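Side-chain contacts in surface protein VspA (Borrelia turicatae, PDB 1YJG), which is an outer-membrane lipoprotein that probably helps the spirochaete evade host immunity, as one of several antigenically distinct surface proteins expressed one at a time: residues K22-D25 and E26-K29; S56-S59 and A60-T63; D106-D110 and A111-T115. One frame throughout, in Å; residues are numbered along the deposited sequence.

All three contacts belong to the core of the lipoprotein, a helical bundle that packs against a second copy of itself. Following the chain, interaction 1 lies at the C-terminal end of helix 2-28, interaction 2 in the middle of helix 48-69, and interaction 3 where a loop enters helix 110-117. Each joins consecutive segments, so none closes a long loop, and they follow in series without nesting or crossing. Interactions 1 and 2 touch where Ile24 CD1 packs 3.6 Å from Val57 CG1, tying the two helices together; both also reach the second subunit. Interaction 3 touches neither, its nearest atoms about 6 and 12 Å from interactions 1 and 2, but it too packs on helix 48-69.

Interaction 1. Residues K22-D25 and E26-K29; sequences KSID and ELAK
Ile24 and Leu27, one helical turn apart near the C-terminal end of helix 2-28 in the bundle, lean together through their outermost methyls, with CD1 of Ile24 4.0 Å from CD1 of Leu27. The two side chains meet at an angle and touch only through this pair of methyls. Ile24 brings CG1 beside its own backbone N (chi1 -50°), and CD1 at the end of that branch makes the contact. Both residues are buried against helix 48-69, where Ile24 rests on Ile58 and Leu27 on Ala54.

Beneath this apolar pair the backbone holds the turn. The amide of Leu27 donates to Ser23 O over 3.2 Å and that of Ala28 to Ile24 O over 3.1 Å, whereas the bond from Lys29 N to Asp25 O is weak at 3.5 Å. Glu26 CB also lies close to the Ser23 carbonyl, 3.3 Å from its O.

On a more exposed part of the turn, Glu26 and Lys29 form an i, i+3 salt bridge. Glu26 folds at its second torsion (chi2 -58°), while Lys29 stays extended beyond CG and runs alongside the Asp25 carbonyl, its CG 3.6 Å from Asp25 O. The second subunit reaches this part of the helix too, its Ser56 OG bonding to Glu26 O. Where the charges meet, Lys29 NZ approaches Glu26 OE2 to 2.6 Å on the syn side, lying 27° out of the carboxylate plane.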
ATOM      1  N   LYS A  22      -0.864   6.125   2.629  1.00 11.38           N
ATOM      2  CA  LYS A  22      -1.578   5.753   3.835  1.00 11.09           C
ATOM      3  C   LYS A  22      -1.150   4.366   4.316  1.00 11.55           C
ATOM      4  O   LYS A  22      -1.222   4.078   5.528  1.00 12.03           O
ATOM      5  CB  LYS A  22      -3.090   5.756   3.600  1.00 10.62           C
ATOM      6  CG  LYS A  22      -3.698   7.099   3.168  1.00 13.21           C
ATOM      7  CD  LYS A  22      -3.349   8.246   4.113  1.00 13.90           C
ATOM      8  CE  LYS A  22      -3.900   9.551   3.559  1.00 15.42           C
ATOM      9  NZ  LYS A  22      -3.538  10.717   4.384  1.00 11.58           N
ATOM     10  N   SER A  23      -0.702   3.523   3.381  1.00  5.97           N
ATOM     11  CA  SER A  23      -0.264   2.157   3.685  1.00  5.56           C
ATOM     12  C   SER A  23       0.920   2.186   4.624  1.00  7.67           C
ATOM     13  O   SER A  23       1.141   1.229   5.354  1.00 10.71           O
ATOM     14  CB  SER A  23       0.053   1.343   2.410  1.00  6.91           C
ATOM     15  OG  SER A  23       1.372   1.532   1.909  1.00  3.12           O
ATOM     16  N   ILE A  24       1.678   3.283   4.603  1.00  9.21           N
ATOM     17  CA  ILE A  24       2.833   3.433   5.487  1.00 10.36           C
ATOM     18  C   ILE A  24       2.348   3.455   6.961  1.00 11.98           C
ATOM     19  O   ILE A  24       3.091   3.075   7.850  1.00 10.08           O
ATOM     20  CB  ILE A  24       3.664   4.695   5.145  1.00 10.45           C
ATOM     21  CG1 ILE A  24       4.006   4.766   3.645  1.00 11.47           C
ATOM     22  CG2 ILE A  24       4.942   4.731   5.985  1.00 11.98           C
ATOM     23  CD1 ILE A  24       4.705   3.538   3.069  1.00 12.05           C
ATOM     24  N   ASP A  25       1.114   3.916   7.213  1.00 11.57           N
ATOM     25  CA  ASP A  25       0.556   3.928   8.577  1.00 11.46           C
ATOM     26  C   ASP A  25       0.336   2.471   9.028  1.00 12.14           C
ATOM     27  O   ASP A  25       0.402   2.170  10.213  1.00  9.18           O
ATOM     28  CB  ASP A  25      -0.788   4.655   8.663  1.00 10.48           C
ATOM     29  CG  ASP A  25      -0.713   6.109   8.256  1.00 10.75           C
ATOM     30  OD1 ASP A  25       0.386   6.710   8.316  1.00  8.02           O
ATOM     31  OD2 ASP A  25      -1.725   6.724   7.838  1.00 11.95           O
ATOM     32  N   GLU A  26       0.032   1.581   8.076  1.00 12.99           N
ATOM     33  CA  GLU A  26      -0.177   0.162   8.389  1.00 11.96           C
ATOM     34  C   GLU A  26       1.170  -0.518   8.691  1.00  9.44           C
ATOM     35  O   GLU A  26       1.213  -1.475   9.454  1.00  6.62           O
ATOM     36  CB  GLU A  26      -0.924  -0.583   7.271  1.00 10.65           C
ATOM     37  CG  GLU A  26      -2.267   0.023   6.831  1.00 12.00           C
ATOM     38  CD  GLU A  26      -3.309   0.170   7.937  1.00 13.98           C
ATOM     39  OE1 GLU A  26      -4.316   0.866   7.693  1.00 14.08           O
ATOM     40  OE2 GLU A  26      -3.156  -0.412   9.037  1.00 13.64           O
ATOM     41  N   LEU A  27       2.252  -0.022   8.090  1.00  9.52           N
ATOM     42  CA  LEU A  27       3.593  -0.561   8.304  1.00 11.36           C
ATOM     43  C   LEU A  27       4.116  -0.120   9.664  1.00 14.08           C
ATOM     44  O   LEU A  27       4.874  -0.859  10.322  1.00 14.46           O
ATOM     45  CB  LEU A  27       4.556  -0.084   7.213  1.00 11.01           C
ATOM     46  CG  LEU A  27       4.263  -0.527   5.779  1.00 12.00           C
ATOM     47  CD1 LEU A  27       5.322   0.037   4.848  1.00 12.62           C
ATOM     48  CD2 LEU A  27       4.188  -2.055   5.643  1.00 13.19           C
ATOM     49  N   ALA A  28       3.725   1.086  10.076  1.00 13.68           N
ATOM     50  CA  ALA A  28       4.132   1.642  11.363  1.00 16.94           C
ATOM     51  C   ALA A  28       3.518   0.845  12.513  1.00 15.72           C
ATOM     52  O   ALA A  28       4.073   0.809  13.598  1.00 18.42           O
ATOM     53  CB  ALA A  28       3.746   3.106  11.467  1.00 19.35           C
ATOM     54  N   LYS A  29       2.367   0.215  12.279  1.00 18.30           N
ATOM     55  CA  LYS A  29       1.715  -0.606  13.304  1.00 17.47           C
ATOM     56  C   LYS A  29       2.494  -1.922  13.514  1.00 15.65           C
ATOM     57  O   LYS A  29       2.226  -2.657  14.459  1.00 18.72           O
ATOM     58  CB  LYS A  29       0.279  -0.956  12.898  1.00 17.31           C
ATOM     59  CG  LYS A  29      -0.711   0.192  12.959  1.00 16.96           C
ATOM     60  CD  LYS A  29      -1.995  -0.185  12.219  1.00 16.44           C
ATOM     61  CE  LYS A  29      -2.828   1.037  11.851  1.00 15.65           C
ATOM     62  NZ  LYS A  29      -4.133   0.647  11.249  1.00 13.86           N
TER

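Interaction 2. Residues S56-S59 and A60-T63; sequences SVIS and AVDT
The peptide carbonyl of Ser59 is approached on both faces by Thr63, one turn further along helix 48-69. The backbone N-H of Thr63 comes from one face and its hydroxyl from the other, with Thr63 N and Thr63 OG1 each 3.1 Å from Ser59 O and tilted 26° and 30° from the carbonyl plane. The hydroxyl is brought there by the first torsion of Thr63, which sets OG1 beside the backbone N (chi1 -64°) and leaves CG2 anti to that N. Ser59's own hydroxyl turns back along the helix to Tyr55 O.

Around the helix from this polar pair, Val61 CG2 sits 3.4 Å from Val57 O and only loosely meets Ile58, whose CD1 is 4.4 Å from that same methyl. Here the helix is wedged in the bundle: Val61 faces Val17 and Leu20 of helix 2-28, Ile58 also touches Phe92 and Leu93 of helix 76-98, and Ala60 packs on Glu26 of the second subunit.

The Asp62 carboxylate turns to helix 76-98, with a salt bridge to Lys86, which probably offsets its charge, and hydrogen bonds to Ser89 and Thr90. For Thr63, the second bond to Ser59 O satisfies the hydroxyl within its own helix and fixes the rotation of the side chain.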
ATOM      1  N   SER A  56      10.673   1.396  -0.091  1.00 12.28           N
ATOM      2  CA  SER A  56      10.327   0.845  -1.414  1.00 13.79           C
ATOM      3  C   SER A  56       8.929   1.283  -1.878  1.00 10.84           C
ATOM      4  O   SER A  56       8.710   1.529  -3.064  1.00 12.09           O
ATOM      5  CB  SER A  56      10.442  -0.687  -1.408  1.00 13.17           C
ATOM      6  OG  SER A  56      10.251  -1.222  -2.707  1.00  9.94           O
ATOM      7  N   VAL A  57       7.992   1.373  -0.939  1.00 10.52           N
ATOM      8  CA  VAL A  57       6.638   1.804  -1.242  1.00 12.29           C
ATOM      9  C   VAL A  57       6.688   3.286  -1.643  1.00 11.32           C
ATOM     10  O   VAL A  57       6.050   3.671  -2.596  1.00  9.76           O
ATOM     11  CB  VAL A  57       5.682   1.600  -0.038  1.00 12.51           C
ATOM     12  CG1 VAL A  57       4.362   2.322  -0.258  1.00 11.64           C
ATOM     13  CG2 VAL A  57       5.431   0.114   0.197  1.00 14.68           C
ATOM     14  N   ILE A  58       7.455   4.105  -0.925  1.00 14.36           N
ATOM     15  CA  ILE A  58       7.546   5.532  -1.256  1.00 15.93           C
ATOM     16  C   ILE A  58       8.304   5.740  -2.564  1.00 15.17           C
ATOM     17  O   ILE A  58       8.079   6.735  -3.230  1.00 12.60           O
ATOM     18  CB  ILE A  58       8.124   6.378  -0.085  1.00 15.09           C
ATOM     19  CG1 ILE A  58       7.230   6.257   1.148  1.00 14.10           C
ATOM     20  CG2 ILE A  58       8.221   7.855  -0.466  1.00 14.98           C
ATOM     21  CD1 ILE A  58       5.767   6.556   0.906  1.00 18.54           C
ATOM     22  N   SER A  59       9.170   4.790  -2.936  1.00 16.28           N
ATOM     23  CA  SER A  59       9.927   4.876  -4.187  1.00 15.83           C
ATOM     24  C   SER A  59       8.947   4.626  -5.316  1.00 10.49           C
ATOM     25  O   SER A  59       9.038   5.256  -6.361  1.00  7.18           O
ATOM     26  CB  SER A  59      11.066   3.854  -4.262  1.00 17.06           C
ATOM     27  OG  SER A  59      12.117   4.222  -3.391  1.00 25.39           O
ATOM     28  N   ALA A  60       8.009   3.703  -5.097  1.00 11.91           N
ATOM     29  CA  ALA A  60       6.987   3.375  -6.099  1.00 10.77           C
ATOM     30  C   ALA A  60       6.096   4.593  -6.269  1.00 10.57           C
ATOM     31  O   ALA A  60       5.701   4.921  -7.379  1.00 12.05           O
ATOM     32  CB  ALA A  60       6.161   2.167  -5.672  1.00  8.58           C
ATOM     33  N   VAL A  61       5.791   5.259  -5.154  1.00  8.20           N
ATOM     34  CA  VAL A  61       4.967   6.460  -5.162  1.00 10.50           C
ATOM     35  C   VAL A  61       5.630   7.550  -6.002  1.00 10.79           C
ATOM     36  O   VAL A  61       4.982   8.182  -6.837  1.00 14.44           O
ATOM     37  CB  VAL A  61       4.780   7.004  -3.734  1.00  7.90           C
ATOM     38  CG1 VAL A  61       4.313   8.455  -3.764  1.00  9.58           C
ATOM     39  CG2 VAL A  61       3.808   6.158  -2.979  1.00  6.98           C
ATOM     40  N   ASP A  62       6.923   7.756  -5.770  1.00 10.51           N
ATOM     41  CA  ASP A  62       7.711   8.760  -6.491  1.00 13.21           C
ATOM     42  C   ASP A  62       7.712   8.496  -8.009  1.00 12.29           C
ATOM     43  O   ASP A  62       7.569   9.422  -8.805  1.00 10.43           O
ATOM     44  CB  ASP A  62       9.153   8.772  -5.979  1.00 16.17           C
ATOM     45  CG  ASP A  62       9.894  10.045  -6.351  1.00 18.08           C
ATOM     46  OD1 ASP A  62       9.693  11.082  -5.678  1.00 18.94           O
ATOM     47  OD2 ASP A  62      10.698  10.101  -7.300  1.00 18.88           O
ATOM     48  N   THR A  63       7.866   7.231  -8.385  1.00  8.25           N
ATOM     49  CA  THR A  63       7.882   6.820  -9.783  1.00 11.10           C
ATOM     50  C   THR A  63       6.520   7.097 -10.431  1.00 13.15           C
ATOM     51  O   THR A  63       6.459   7.548 -11.563  1.00 14.46           O
ATOM     52  CB  THR A  63       8.217   5.327  -9.896  1.00 12.09           C
ATOM     53  OG1 THR A  63       9.546   5.091  -9.416  1.00 14.75           O
ATOM     54  CG2 THR A  63       8.258   4.861 -11.362  1.00 14.43           C
TER

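Interaction 3. Residues D106-D110 and A111-T115; sequences DDVKD and ADAKT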
ATOM      1  N   ASP A 106      21.858  -3.068  11.971  1.00 32.39           N
ATOM      2  CA  ASP A 106      21.321  -4.363  12.388  1.00 33.99           C
ATOM      3  C   ASP A 106      20.253  -4.324  13.478  1.00 29.07           C
ATOM      4  O   ASP A 106      19.465  -5.254  13.582  1.00 25.66           O
ATOM      5  CB  ASP A 106      22.465  -5.290  12.840  1.00 38.39           C
ATOM      6  CG  ASP A 106      22.708  -6.427  11.872  1.00 43.03           C
ATOM      7  OD1 ASP A 106      22.672  -7.593  12.316  1.00 46.84           O
ATOM      8  OD2 ASP A 106      22.942  -6.253  10.652  1.00 46.27           O
ATOM      9  N   ASP A 107      20.218  -3.271  14.285  1.00 28.91           N
ATOM     10  CA  ASP A 107      19.232  -3.190  15.355  1.00 29.12           C
ATOM     11  C   ASP A 107      18.593  -1.812  15.456  1.00 29.34           C
ATOM     12  O   ASP A 107      18.944  -1.021  16.334  1.00 32.50           O
ATOM     13  CB  ASP A 107      19.897  -3.580  16.682  1.00 30.02           C
ATOM     14  CG  ASP A 107      18.893  -3.833  17.795  1.00 30.54           C
ATOM     15  OD1 ASP A 107      19.297  -3.822  18.981  1.00 29.21           O
ATOM     16  OD2 ASP A 107      17.685  -4.045  17.580  1.00 31.53           O
ATOM     17  N   VAL A 108      17.648  -1.529  14.557  1.00 26.01           N
ATOM     18  CA  VAL A 108      16.954  -0.246  14.557  1.00 22.45           C
ATOM     19  C   VAL A 108      15.866  -0.327  15.612  1.00 21.65           C
ATOM     20  O   VAL A 108      14.884  -1.056  15.439  1.00 21.03           O
ATOM     21  CB  VAL A 108      16.332   0.078  13.187  1.00 22.03           C
ATOM     22  CG1 VAL A 108      15.559   1.390  13.248  1.00 20.02           C
ATOM     23  CG2 VAL A 108      17.410   0.120  12.112  1.00 19.17           C
ATOM     24  N   LYS A 109      16.060   0.404  16.710  1.00 19.95           N
ATOM     25  CA  LYS A 109      15.106   0.431  17.815  1.00 18.46           C
ATOM     26  C   LYS A 109      13.778   1.065  17.407  1.00 18.82           C
ATOM     27  O   LYS A 109      13.729   1.902  16.501  1.00 14.66           O
ATOM     28  CB  LYS A 109      15.708   1.135  19.040  1.00 16.68           C
ATOM     29  CG  LYS A 109      16.721   0.264  19.815  1.00 17.98           C
ATOM     30  CD  LYS A 109      17.007   0.775  21.232  1.00 20.28           C
ATOM     31  CE  LYS A 109      15.879   0.448  22.229  1.00 20.97           C
ATOM     32  NZ  LYS A 109      15.869  -0.994  22.662  1.00 20.44           N
ATOM     33  N   ASP A 110      12.720   0.652  18.100  1.00 18.50           N
ATOM     34  CA  ASP A 110      11.351   1.109  17.865  1.00 20.73           C
ATOM     35  C   ASP A 110      11.186   2.624  17.742  1.00 22.10           C
ATOM     36  O   ASP A 110      10.543   3.102  16.811  1.00 20.19           O
ATOM     37  CB  ASP A 110      10.416   0.579  18.976  1.00 18.92           C
ATOM     38  CG  ASP A 110      10.133  -0.919  18.851  1.00 18.93           C
ATOM     39  OD1 ASP A 110      10.547  -1.533  17.840  1.00 14.66           O
ATOM     40  OD2 ASP A 110       9.516  -1.569  19.723  1.00 19.06           O
ATOM     41  N   ALA A 111      11.760   3.365  18.682  1.00 23.61           N
ATOM     42  CA  ALA A 111      11.669   4.823  18.686  1.00 21.99           C
ATOM     43  C   ALA A 111      12.276   5.420  17.424  1.00 21.05           C
ATOM     44  O   ALA A 111      11.721   6.346  16.851  1.00 20.69           O
ATOM     45  CB  ALA A 111      12.333   5.397  19.924  1.00 20.27           C
ATOM     46  N   ASP A 112      13.415   4.887  16.993  1.00 21.13           N
ATOM     47  CA  ASP A 112      14.080   5.382  15.789  1.00 19.16           C
ATOM     48  C   ASP A 112      13.306   5.011  14.514  1.00 17.53           C
ATOM     49  O   ASP A 112      13.334   5.761  13.539  1.00 14.60           O
ATOM     50  CB  ASP A 112      15.535   4.926  15.738  1.00 17.53           C
ATOM     51  CG  ASP A 112      16.337   5.459  16.914  1.00 20.82           C
ATOM     52  OD1 ASP A 112      16.497   6.695  16.997  1.00 20.49           O
ATOM     53  OD2 ASP A 112      16.812   4.727  17.818  1.00 19.90           O
ATOM     54  N   ALA A 113      12.620   3.870  14.525  1.00 16.66           N
ATOM     55  CA  ALA A 113      11.833   3.445  13.376  1.00 18.00           C
ATOM     56  C   ALA A 113      10.670   4.429  13.253  1.00 14.07           C
ATOM     57  O   ALA A 113      10.277   4.786  12.163  1.00 13.05           O
ATOM     58  CB  ALA A 113      11.321   2.037  13.549  1.00 18.07           C
ATOM     59  N   LYS A 114      10.158   4.888  14.391  1.00 14.39           N
ATOM     60  CA  LYS A 114       9.053   5.829  14.423  1.00 15.12           C
ATOM     61  C   LYS A 114       9.448   7.201  13.871  1.00 16.33           C
ATOM     62  O   LYS A 114       8.623   7.868  13.241  1.00 15.83           O
ATOM     63  CB  LYS A 114       8.482   5.928  15.832  1.00 16.55           C
ATOM     64  CG  LYS A 114       7.690   4.695  16.213  1.00 15.42           C
ATOM     65  CD  LYS A 114       7.382   4.657  17.696  1.00 16.31           C
ATOM     66  CE  LYS A 114       6.331   3.587  17.999  1.00 18.68           C
ATOM     67  NZ  LYS A 114       6.676   2.759  19.176  1.00 18.24           N
ATOM     68  N   THR A 115      10.699   7.619  14.084  1.00 14.37           N
ATOM     69  CA  THR A 115      11.155   8.915  13.562  1.00 14.77           C
ATOM     70  C   THR A 115      11.227   8.873  12.037  1.00 13.99           C
ATOM     71  O   THR A 115      11.393   9.904  11.391  1.00 17.13           O
ATOM     72  CB  THR A 115      12.533   9.342  14.107  1.00 14.08           C
ATOM     73  OG1 THR A 115      13.558   8.482  13.591  1.00 14.97           O
ATOM     74  CG2 THR A 115      12.606   9.218  15.645  1.00 12.02           C
TER
HETATM   75  O   HOH W   1      17.931   2.790  16.575  1.00 38.17           O
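Val108 and Ala113 form the buried apolar side of this contact, CG1 of the valine lying 4.3 Å from CB of the alanine. The first torsion of Val108 (chi1 177°) carries CG1 away from its own N and towards the incoming turn, and both residues are buried on helix 48-69, against Ala48 and Ile51 respectively. Two backbone bonds draw the turn in: Ala113 N reaches Lys109 O at 3.0 Å, and Lys114 N reaches Asp110 O at the same distance. The packing is tightest at this second carbonyl: the stem of Lys114 passes beside the oxygen, with its CG 3.3 Å from Asp110 O, and Ala113 CB lies 3.5 Å from Asp110 O.

This is the N-terminal start of helix 110-117, with Lys109 as its N-cap. Asp112, three residues on, occupies the position from which a capping-box side chain would accept the N-cap amide directly, but here a water intervenes. The water accepts from Lys109 N at 3.0 Å and donates to Asp112 OD2 at 2.6 Å. The other carboxylate oxygen, Asp112 OD1, is bridged to Lys127.

Lys114 NZ remains 5.2 Å from Asp110 OD2, too far for a salt bridge, although the opposite charges may still attract weakly. Towards solvent the packing is looser, and the methyl of Ala111 is exposed. Lys109, bent at its third and fourth torsions, carries its amine away from the helix to the carboxylate of Asp45, whereas Asp110 is held, its OD1 bonded to Asn47 ND2 and Asp45 N.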